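Local coordinates for protein putative (Helicobacter pylori J99, PDB 4R7K) that is of unknown function but has a helix-grip fold of the SRPBCC (START/Bet v1-like) type, and so may bind a hydrophobic ligand, at residues N58-H63 and D184-Y189; H63-S68 and A117-A122; V109-L114 and E136-W141. One frame throughout, in Å; residues are numbered along the deposited sequence.

Interaction 1: residues N58-H63 and D184-Y189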
loop_
_atom_site.group_PDB
_atom_site.type_symbol
_atom_site.label_atom_id
_atom_site.label_comp_id
_atom_site.label_asym_id
_atom_site.label_seq_id
_atom_site.Cartn_x
_atom_site.Cartn_y
_atom_site.Cartn_z
ATOM N N ASN A 58 23.270 10.772 15.753
ATOM C CA ASN A 58 24.508 10.248 15.149
ATOM C C ASN A 58 24.329 8.897 14.481
ATOM O O ASN A 58 24.849 8.659 13.390
ATOM C CB ASN A 58 25.639 10.241 16.179
ATOM C CG ASN A 58 26.279 11.616 16.321
ATOM O OD1 ASN A 58 26.380 12.377 15.336
ATOM N ND2 ASN A 58 26.726 11.939 17.513
ATOM N N LYS A 59 23.580 8.023 15.127
ATOM C CA LYS A 59 23.363 6.687 14.604
ATOM C C LYS A 59 22.544 6.734 13.319
ATOM O O LYS A 59 22.809 6.018 12.378
ATOM C CB LYS A 59 22.709 5.815 15.697
ATOM C CG LYS A 59 22.701 4.313 15.448
ATOM C CD LYS A 59 24.075 3.697 15.148
ATOM C CE LYS A 59 25.079 3.832 16.267
ATOM N NZ LYS A 59 26.377 3.190 15.906
ATOM N N VAL A 60 21.557 7.600 13.275
ATOM C CA VAL A 60 20.732 7.726 12.085
ATOM C C VAL A 60 21.575 8.220 10.915
ATOM O O VAL A 60 21.515 7.667 9.813
ATOM C CB VAL A 60 19.526 8.653 12.353
ATOM C CG1 VAL A 60 18.798 8.983 11.055
ATOM C CG2 VAL A 60 18.589 8.009 13.358
ATOM N N VAL A 61 22.405 9.231 11.166
ATOM C CA VAL A 61 23.264 9.780 10.115
ATOM C C VAL A 61 24.195 8.669 9.585
ATOM O O VAL A 61 24.378 8.480 8.380
ATOM C CB VAL A 61 24.044 11.004 10.633
ATOM C CG1 VAL A 61 25.081 11.470 9.634
ATOM C CG2 VAL A 61 23.112 12.146 10.963
ATOM N N GLN A 62 24.756 7.894 10.504
ATOM C CA GLN A 62 25.631 6.841 10.114
ATOM C C GLN A 62 24.938 5.845 9.226
ATOM O O GLN A 62 25.495 5.424 8.213
ATOM C CB GLN A 62 26.119 6.134 11.359
ATOM C CG GLN A 62 27.022 4.987 11.045
ATOM C CD GLN A 62 27.396 4.218 12.269
ATOM O OE1 GLN A 62 26.909 4.497 13.377
ATOM N NE2 GLN A 62 28.251 3.225 12.083
ATOM N N HIS A 63 23.723 5.455 9.593
ATOM C CA HIS A 63 23.020 4.432 8.816
ATOM C C HIS A 63 22.420 4.929 7.518
ATOM O O HIS A 63 22.062 4.121 6.650
ATOM C CB HIS A 63 21.969 3.720 9.640
ATOM C CG HIS A 63 22.532 2.914 10.755
ATOM N ND1 HIS A 63 21.891 2.768 11.962
ATOM C CD2 HIS A 63 23.683 2.206 10.848
ATOM C CE1 HIS A 63 22.618 2.003 12.753
ATOM N NE2 HIS A 63 23.717 1.659 12.103
ATOM N N ASP A 184 10.986 3.905 7.853
ATOM C CA ASP A 184 10.635 3.009 8.952
ATOM C C ASP A 184 11.796 2.052 9.213
ATOM O O ASP A 184 12.085 1.723 10.368
ATOM C CB ASP A 184 9.350 2.249 8.660
ATOM C CG ASP A 184 8.100 3.165 8.647
ATOM O OD1 ASP A 184 8.134 4.305 9.164
ATOM O OD2 ASP A 184 7.080 2.705 8.126
ATOM N N GLY A 185 12.471 1.621 8.149
ATOM C CA GLY A 185 13.594 0.735 8.288
ATOM C C GLY A 185 14.773 1.411 8.963
ATOM O O GLY A 185 15.410 0.843 9.855
ATOM N N LEU A 186 15.059 2.623 8.533
ATOM C CA LEU A 186 16.156 3.425 9.116
ATOM C C LEU A 186 15.952 3.611 10.621
ATOM O O LEU A 186 16.874 3.471 11.422
ATOM C CB LEU A 186 16.211 4.765 8.370
ATOM C CG LEU A 186 17.204 5.818 8.819
ATOM C CD1 LEU A 186 18.613 5.254 8.908
ATOM C CD2 LEU A 186 17.155 6.958 7.837
ATOM N N VAL A 187 14.710 3.910 10.998
ATOM C CA VAL A 187 14.338 4.038 12.388
ATOM C C VAL A 187 14.531 2.719 13.156
ATOM O O VAL A 187 15.238 2.681 14.179
ATOM C CB VAL A 187 12.890 4.497 12.518
ATOM C CG1 VAL A 187 12.436 4.358 13.964
ATOM C CG2 VAL A 187 12.751 5.950 12.037
ATOM N N ALA A 188 13.952 1.643 12.637
ATOM C CA ALA A 188 14.022 0.324 13.286
ATOM C C ALA A 188 15.475 -0.133 13.482
ATOM O O ALA A 188 15.883 -0.632 14.553
ATOM C CB ALA A 188 13.267 -0.704 12.440
ATOM N N TYR A 189 16.274 0.076 12.458
ATOM C CA TYR A 189 17.665 -0.323 12.486
ATOM C C TYR A 189 18.534 0.576 13.380
ATOM O O TYR A 189 19.600 0.153 13.798
ATOM C CB TYR A 189 18.208 -0.286 11.071
ATOM C CG TYR A 189 19.547 -0.964 10.799
ATOM C CD1 TYR A 189 19.646 -2.346 10.666
ATOM C CD2 TYR A 189 20.660 -0.207 10.535
ATOM C CE1 TYR A 189 20.876 -2.950 10.351
ATOM C CE2 TYR A 189 21.863 -0.784 10.221
ATOM C CZ TYR A 189 21.975 -2.142 10.123
ATOM O OH TYR A 189 23.200 -2.639 9.791
#
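Helix-to-helix packing, built on a ring pair of His63 and Tyr189 and a small apolar patch of Val60 and Leu186, joins helix 57-65 to the C-terminal helix 174-190. The long C-terminal helix lying against a curved antiparallel sheet is the mark of the helix-grip fold of SRPBCC proteins. The short helix 57-65 meets it near the C-terminal end of helix 174-190. The two segments run at 126° to each other. Their axes come within 9.8 Å.

The rings of His63 and Tyr189 form a T-shaped (edge-to-face) pair. Their centroids are 4.6 Å apart. The ring planes stand at 66°. Tyr189 gives its edge, and its CD2 sits over the centre of one face of the imidazole. The His63 CG is anti to its own carbonyl carbon (chi1 -66°), which swings the ring out toward the C-terminal helix. Ser190 bonds to His63 ND1, and His69 bonds to Tyr189 OH, so both rings are also held by polar partners. The rings of His69 and His63 also meet edge to face.

Beside the rings, Leu186 lies between the helices. Its CG is anti to the backbone N, which carries the methyls across to helix 57-65. Leu186 CD2 lies 4.1 Å from Val60 CG1, and the two side chains cross at about a right angle. Val60 and Leu186 both rest on Ile153 of strand 150-160, so the sheet backs this patch. The other methyl, Leu186 CD1, packs 3.8 Å from His63 CB.

Interaction 2: residues H63-S68 and A117-A122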
loop_
_atom_site.group_PDB
_atom_site.type_symbol
_atom_site.label_atom_id
_atom_site.label_comp_id
_atom_site.label_asym_id
_atom_site.label_seq_id
_atom_site.Cartn_x
_atom_site.Cartn_y
_atom_site.Cartn_z
ATOM N N HIS A 63 23.723 5.455 9.593
ATOM C CA HIS A 63 23.020 4.432 8.816
ATOM C C HIS A 63 22.420 4.929 7.518
ATOM O O HIS A 63 22.062 4.121 6.650
ATOM C CB HIS A 63 21.969 3.720 9.640
ATOM C CG HIS A 63 22.532 2.914 10.755
ATOM N ND1 HIS A 63 21.891 2.768 11.962
ATOM C CD2 HIS A 63 23.683 2.206 10.848
ATOM C CE1 HIS A 63 22.618 2.003 12.753
ATOM N NE2 HIS A 63 23.717 1.659 12.103
ATOM N N LEU A 64 22.319 6.237 7.381
ATOM C CA LEU A 64 21.863 6.833 6.127
ATOM C C LEU A 64 23.067 7.089 5.226
ATOM O O LEU A 64 23.034 6.737 4.049
ATOM C CB LEU A 64 21.132 8.149 6.374
ATOM C CG LEU A 64 20.775 8.910 5.107
ATOM C CD1 LEU A 64 19.845 8.074 4.238
ATOM C CD2 LEU A 64 20.111 10.228 5.457
ATOM N N ARG A 65 24.104 7.736 5.759
ATOM C CA ARG A 65 25.327 8.001 4.982
ATOM C C ARG A 65 26.115 6.755 4.560
ATOM O O ARG A 65 26.739 6.740 3.492
ATOM C CB ARG A 65 26.316 8.856 5.776
ATOM C CG ARG A 65 25.936 10.295 5.988
ATOM C CD ARG A 65 27.141 10.973 6.649
ATOM N NE ARG A 65 28.276 11.089 5.717
ATOM C CZ ARG A 65 29.510 11.476 6.050
ATOM N NH1 ARG A 65 29.827 11.743 7.318
ATOM N NH2 ARG A 65 30.438 11.581 5.099
ATOM N N ASP A 66 26.190 5.753 5.420
ATOM C CA ASP A 66 26.934 4.555 5.037
ATOM C C ASP A 66 25.967 3.624 4.317
ATOM O O ASP A 66 25.242 2.832 4.914
ATOM C CB ASP A 66 27.617 3.902 6.220
ATOM C CG ASP A 66 28.449 2.694 5.815
ATOM O OD1 ASP A 66 28.300 2.155 4.703
ATOM O OD2 ASP A 66 29.223 2.261 6.636
ATOM N N ALA A 67 25.980 3.742 3.001
ATOM C CA ALA A 67 25.071 3.009 2.145
ATOM C C ALA A 67 25.172 1.498 2.247
ATOM O O ALA A 67 24.299 0.812 1.746
ATOM C CB ALA A 67 25.242 3.466 0.699
ATOM N N SER A 68 26.237 0.970 2.857
ATOM C CA SER A 68 26.340 -0.483 3.056
ATOM C C SER A 68 25.220 -0.993 3.984
ATOM O O SER A 68 24.867 -2.154 3.932
ATOM C CB SER A 68 27.725 -0.905 3.589
ATOM O OG SER A 68 27.920 -0.480 4.931
ATOM N N ALA A 117 23.782 19.027 14.977
ATOM C CA ALA A 117 22.375 18.682 15.161
ATOM C C ALA A 117 21.512 18.630 13.902
ATOM O O ALA A 117 20.317 18.510 14.010
ATOM C CB ALA A 117 21.756 19.639 16.155
ATOM N N ILE A 118 22.124 18.698 12.738
ATOM C CA ILE A 118 21.384 18.645 11.494
ATOM C C ILE A 118 22.255 18.181 10.334
ATOM O O ILE A 118 23.435 18.581 10.187
ATOM C CB ILE A 118 20.728 20.005 11.176
ATOM C CG1 ILE A 118 20.006 19.920 9.835
ATOM C CG2 ILE A 118 21.768 21.105 11.217
ATOM C CD1 ILE A 118 19.116 21.101 9.473
ATOM N N LEU A 119 21.676 17.282 9.543
ATOM C CA LEU A 119 22.289 16.781 8.349
ATOM C C LEU A 119 21.418 17.157 7.174
ATOM O O LEU A 119 20.211 16.942 7.187
ATOM C CB LEU A 119 22.386 15.241 8.358
ATOM C CG LEU A 119 22.761 14.613 7.001
ATOM C CD1 LEU A 119 24.168 15.009 6.630
ATOM C CD2 LEU A 119 22.648 13.083 7.006
ATOM N N ARG A 120 22.049 17.674 6.141
ATOM C CA ARG A 120 21.431 17.877 4.848
ATOM C C ARG A 120 22.211 17.056 3.835
ATOM O O ARG A 120 23.430 17.231 3.653
ATOM C CB ARG A 120 21.443 19.340 4.474
ATOM C CG ARG A 120 20.500 20.172 5.338
ATOM C CD ARG A 120 20.805 21.663 5.143
ATOM N NE ARG A 120 19.919 22.524 5.919
ATOM C CZ ARG A 120 18.713 22.891 5.518
ATOM N NH1 ARG A 120 18.218 22.432 4.384
ATOM N NH2 ARG A 120 17.985 23.679 6.270
ATOM N N LEU A 121 21.514 16.163 3.161
ATOM C CA LEU A 121 22.155 15.270 2.214
ATOM C C LEU A 121 21.242 15.094 1.011
ATOM O O LEU A 121 20.044 14.942 1.164
ATOM C CB LEU A 121 22.388 13.901 2.863
ATOM C CG LEU A 121 22.828 12.749 1.935
ATOM C CD1 LEU A 121 24.253 13.004 1.499
ATOM C CD2 LEU A 121 22.767 11.439 2.709
ATOM N N ALA A 122 21.793 15.211 -0.191
ATOM C CA ALA A 122 20.983 14.984 -1.380
ATOM C C ALA A 122 21.817 14.443 -2.520
ATOM O O ALA A 122 23.009 14.753 -2.626
ATOM C CB ALA A 122 20.280 16.271 -1.814
#
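Leu119 and Leu121 of strand 118-126 meet Leu64 and Arg65 at the end of helix 57-65. The contact is apolar and mostly buried. It is helix-on-sheet packing in the helix-grip fold.

Along the strand, alternate residues point to the helix. Leu119 comes first. Its CG is anti to the backbone N (chi1 168°), which extends the side chain off the sheet. Leu119 CD2 reaches Leu64 CD2 at 4.1 Å, and the two side chains cross obliquely. Leu119 CD2 also lies 4.4 Å from Arg65 CG, so it touches the aliphatic root of the arginine. The guanidinium end of Arg65 is engaged elsewhere, with NH2 bonded to Leu90 O. Arg120 turns to the other face of the sheet, where NH1 bonds to Ala30 O and the side chain packs on Thr26 of the second subunit. Leu121 returns to the helix side. It meets Leu64 tip to tip, with Leu121 CD2 4.0 Å from Leu64 CD2. Leu64 CD2 thus touches a methyl of each strand leucine.

The helix ends just beyond these residues. Asp66 forms an Asx turn: Asp66 OD1 accepts the backbone N-H of Ser68 at 3.0 Å, and Ser68 OG donates to it from the same face of the carboxylate. Leu64 also packs on Trp141 of strand 136-146, while Arg65 and Leu119 pack on Phe112 of strand 103-114. The end of helix 57-65 therefore lies over three neighbouring strands.

Interaction 3: residues V109-L114 and E136-W141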
loop_
_atom_site.group_PDB
_atom_site.type_symbol
_atom_site.label_atom_id
_atom_site.label_comp_id
_atom_site.label_asym_id
_atom_site.label_seq_id
_atom_site.Cartn_x
_atom_site.Cartn_y
_atom_site.Cartn_z
ATOM N N VAL A 109 26.128 12.559 -5.269
ATOM C CA VAL A 109 25.772 13.439 -4.163
ATOM C C VAL A 109 26.016 14.879 -4.585
ATOM O O VAL A 109 27.083 15.199 -5.103
ATOM C CB VAL A 109 26.557 13.107 -2.882
ATOM C CG1 VAL A 109 26.142 14.007 -1.731
ATOM C CG2 VAL A 109 26.311 11.667 -2.510
ATOM N N GLU A 110 24.985 15.716 -4.424
ATOM C CA GLU A 110 25.041 17.124 -4.782
ATOM C C GLU A 110 24.978 18.061 -3.559
ATOM O O GLU A 110 25.204 19.269 -3.668
ATOM C CB GLU A 110 23.948 17.466 -5.819
ATOM C CG GLU A 110 24.210 16.838 -7.204
ATOM C CD GLU A 110 23.465 17.495 -8.351
ATOM O OE1 GLU A 110 22.478 18.236 -8.124
ATOM O OE2 GLU A 110 23.871 17.291 -9.506
ATOM N N GLU A 111 24.685 17.503 -2.395
ATOM C CA GLU A 111 24.606 18.301 -1.180
ATOM C C GLU A 111 24.990 17.476 -0.005
ATOM O O GLU A 111 24.463 16.380 0.187
ATOM C CB GLU A 111 23.184 18.835 -0.945
ATOM C CG GLU A 111 23.044 19.611 0.356
ATOM C CD GLU A 111 21.602 19.879 0.715
ATOM O OE1 GLU A 111 20.835 18.882 0.678
ATOM O OE2 GLU A 111 21.264 21.052 1.061
ATOM N N PHE A 112 25.913 17.993 0.791
ATOM C CA PHE A 112 26.308 17.323 2.010
ATOM C C PHE A 112 26.770 18.360 3.030
ATOM O O PHE A 112 27.813 19.015 2.851
ATOM C CB PHE A 112 27.429 16.297 1.794
ATOM C CG PHE A 112 27.883 15.673 3.079
ATOM C CD1 PHE A 112 27.132 14.688 3.668
ATOM C CD2 PHE A 112 29.013 16.125 3.725
ATOM C CE1 PHE A 112 27.492 14.148 4.875
ATOM C CE2 PHE A 112 29.392 15.580 4.938
ATOM C CZ PHE A 112 28.618 14.600 5.516
ATOM N N GLU A 113 25.998 18.518 4.088
ATOM C CA GLU A 113 26.337 19.443 5.148
ATOM C C GLU A 113 25.936 18.793 6.461
ATOM O O GLU A 113 24.748 18.591 6.739
ATOM C CB GLU A 113 25.610 20.762 4.951
ATOM C CG GLU A 113 26.009 21.810 5.982
ATOM C CD GLU A 113 25.431 23.195 5.694
ATOM O OE1 GLU A 113 26.073 24.203 6.078
ATOM O OE2 GLU A 113 24.355 23.282 5.069
ATOM N N LEU A 114 26.930 18.433 7.266
ATOM C CA LEU A 114 26.683 17.758 8.528
ATOM C C LEU A 114 27.153 18.625 9.668
ATOM O O LEU A 114 28.333 18.947 9.755
ATOM C CB LEU A 114 27.406 16.412 8.559
ATOM C CG LEU A 114 27.335 15.624 9.885
ATOM C CD1 LEU A 114 25.896 15.307 10.290
ATOM C CD2 LEU A 114 28.159 14.344 9.790
ATOM N N GLU A 136 15.098 11.175 -14.336
ATOM C CA GLU A 136 16.131 11.852 -13.560
ATOM C C GLU A 136 15.460 12.356 -12.311
ATOM O O GLU A 136 14.372 12.903 -12.403
ATOM C CB GLU A 136 16.774 12.998 -14.350
ATOM C CG GLU A 136 18.016 13.569 -13.695
ATOM C CD GLU A 136 18.614 14.731 -14.477
ATOM O OE1 GLU A 136 17.939 15.248 -15.370
ATOM O OE2 GLU A 136 19.746 15.140 -14.186
ATOM N N VAL A 137 16.101 12.161 -11.153
ATOM C CA VAL A 137 15.539 12.579 -9.861
ATOM C C VAL A 137 16.555 13.327 -8.969
ATOM O O VAL A 137 17.767 13.257 -9.202
ATOM C CB VAL A 137 14.993 11.361 -9.079
ATOM C CG1 VAL A 137 14.118 10.495 -9.996
ATOM C CG2 VAL A 137 16.110 10.485 -8.473
ATOM N N TYR A 138 16.041 14.025 -7.964
ATOM C CA TYR A 138 16.855 14.691 -6.937
ATOM C C TYR A 138 16.228 14.264 -5.626
ATOM O O TYR A 138 15.070 14.603 -5.345
ATOM C CB TYR A 138 16.828 16.191 -7.116
ATOM C CG TYR A 138 17.773 16.966 -6.211
ATOM C CD1 TYR A 138 19.084 17.237 -6.598
ATOM C CD2 TYR A 138 17.339 17.494 -5.010
ATOM C CE1 TYR A 138 19.938 17.968 -5.775
ATOM C CE2 TYR A 138 18.206 18.204 -4.177
ATOM C CZ TYR A 138 19.488 18.448 -4.566
ATOM O OH TYR A 138 20.317 19.183 -3.725
ATOM N N HIS A 139 16.944 13.462 -4.851
ATOM C CA HIS A 139 16.413 12.904 -3.612
ATOM C C HIS A 139 17.150 13.529 -2.432
ATOM O O HIS A 139 18.341 13.360 -2.275
ATOM C CB HIS A 139 16.673 11.425 -3.638
ATOM C CG HIS A 139 16.070 10.670 -2.504
ATOM N ND1 HIS A 139 15.976 9.297 -2.508
ATOM C CD2 HIS A 139 15.419 11.088 -1.393
ATOM C CE1 HIS A 139 15.390 8.898 -1.394
ATOM N NE2 HIS A 139 15.044 9.966 -0.700
ATOM N N ALA A 140 16.416 14.264 -1.612
ATOM C CA ALA A 140 17.015 15.028 -0.536
ATOM C C ALA A 140 16.552 14.508 0.803
ATOM O O ALA A 140 15.423 13.948 0.954
ATOM C CB ALA A 140 16.653 16.490 -0.676
ATOM N N TRP A 141 17.414 14.724 1.776
ATOM C CA TRP A 141 17.193 14.277 3.114
ATOM C C TRP A 141 17.571 15.361 4.079
ATOM O O TRP A 141 18.573 16.101 3.871
ATOM C CB TRP A 141 18.079 13.052 3.429
ATOM C CG TRP A 141 17.857 11.807 2.635
ATOM C CD1 TRP A 141 18.298 11.559 1.363
ATOM C CD2 TRP A 141 17.209 10.604 3.076
ATOM N NE1 TRP A 141 17.947 10.278 0.986
ATOM C CE2 TRP A 141 17.279 9.675 2.016
ATOM C CE3 TRP A 141 16.591 10.210 4.278
ATOM C CZ2 TRP A 141 16.711 8.406 2.100
ATOM C CZ3 TRP A 141 16.007 8.947 4.349
ATOM C CH2 TRP A 141 16.099 8.054 3.287
HETATM O O HOH W 1 22.238 20.856 -4.244
HETATM O O HOH W 2 18.633 18.125 1.999
HETATM O O HOH W 3 19.274 19.669 -1.347
#
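A classic beta bulge in strand 103-114 places Glu110 and Glu111 near Tyr138, two strands away in the antiparallel sheet. Both glutamates face Ala122 of the intervening strand 118-126. Tyr138 CG is anti to the backbone N (chi1 -173°), which carries the phenol across Ala122 toward Glu111.

Glu110 OE1 lies at the edge of the tyrosine ring, near its plane, 3.5 Å from Tyr138 CE1. The carboxylate and the ring are turned 62° from each other. Glu111 approaches the phenol end instead, with Glu111 CB 4.0 Å from Tyr138 OH. Trp37 stacks on the ring of Tyr138.

Waters complete the contact. Water 3, in plane at the ring edge, hydrogen-bonds with Tyr138 OH at 2.6 Å and gives a weak bond to Glu111 OE1. Water 2 donates to Glu111 OE1 and to Trp141 O. Water 1 also hydrogen-bonds with Tyr138 OH, and bonds weakly to Glu110 O.

Water thus links Glu111 OE1 to Tyr138 OH, while the Glu110 carboxylate is paired with Arg124. Arg124 also forms a salt bridge with Glu136, and its charge probably offsets the repulsion between the two carboxylates. Glu110 OE1 at the hydrogen-bearing ring edge is probably a favourable electrostatic contact.

Overall arrangement
Along the chain, interactions 2 and 3 both lie within the loop closed by interaction 1, and their own segments alternate. Interactions 1 and 2 share His63 and helix 57-65; their centres are about 9 Å apart. Interactions 2 and 3 meet in the sheet, with centres about 10 Å apart. There strand 118-126 runs between strands 103-114 and 136-146, and Leu121 O probably bonds to Trp141 N. Interactions 1 and 3 have centres about 17 Å apart, yet Leu186 still packs on Trp141. Interaction 1 joins the helices, interaction 2 sets helix 57-65 on the sheet, and interaction 3 lies within the sheet. Early and late parts of the chain thus meet in one helix-grip core.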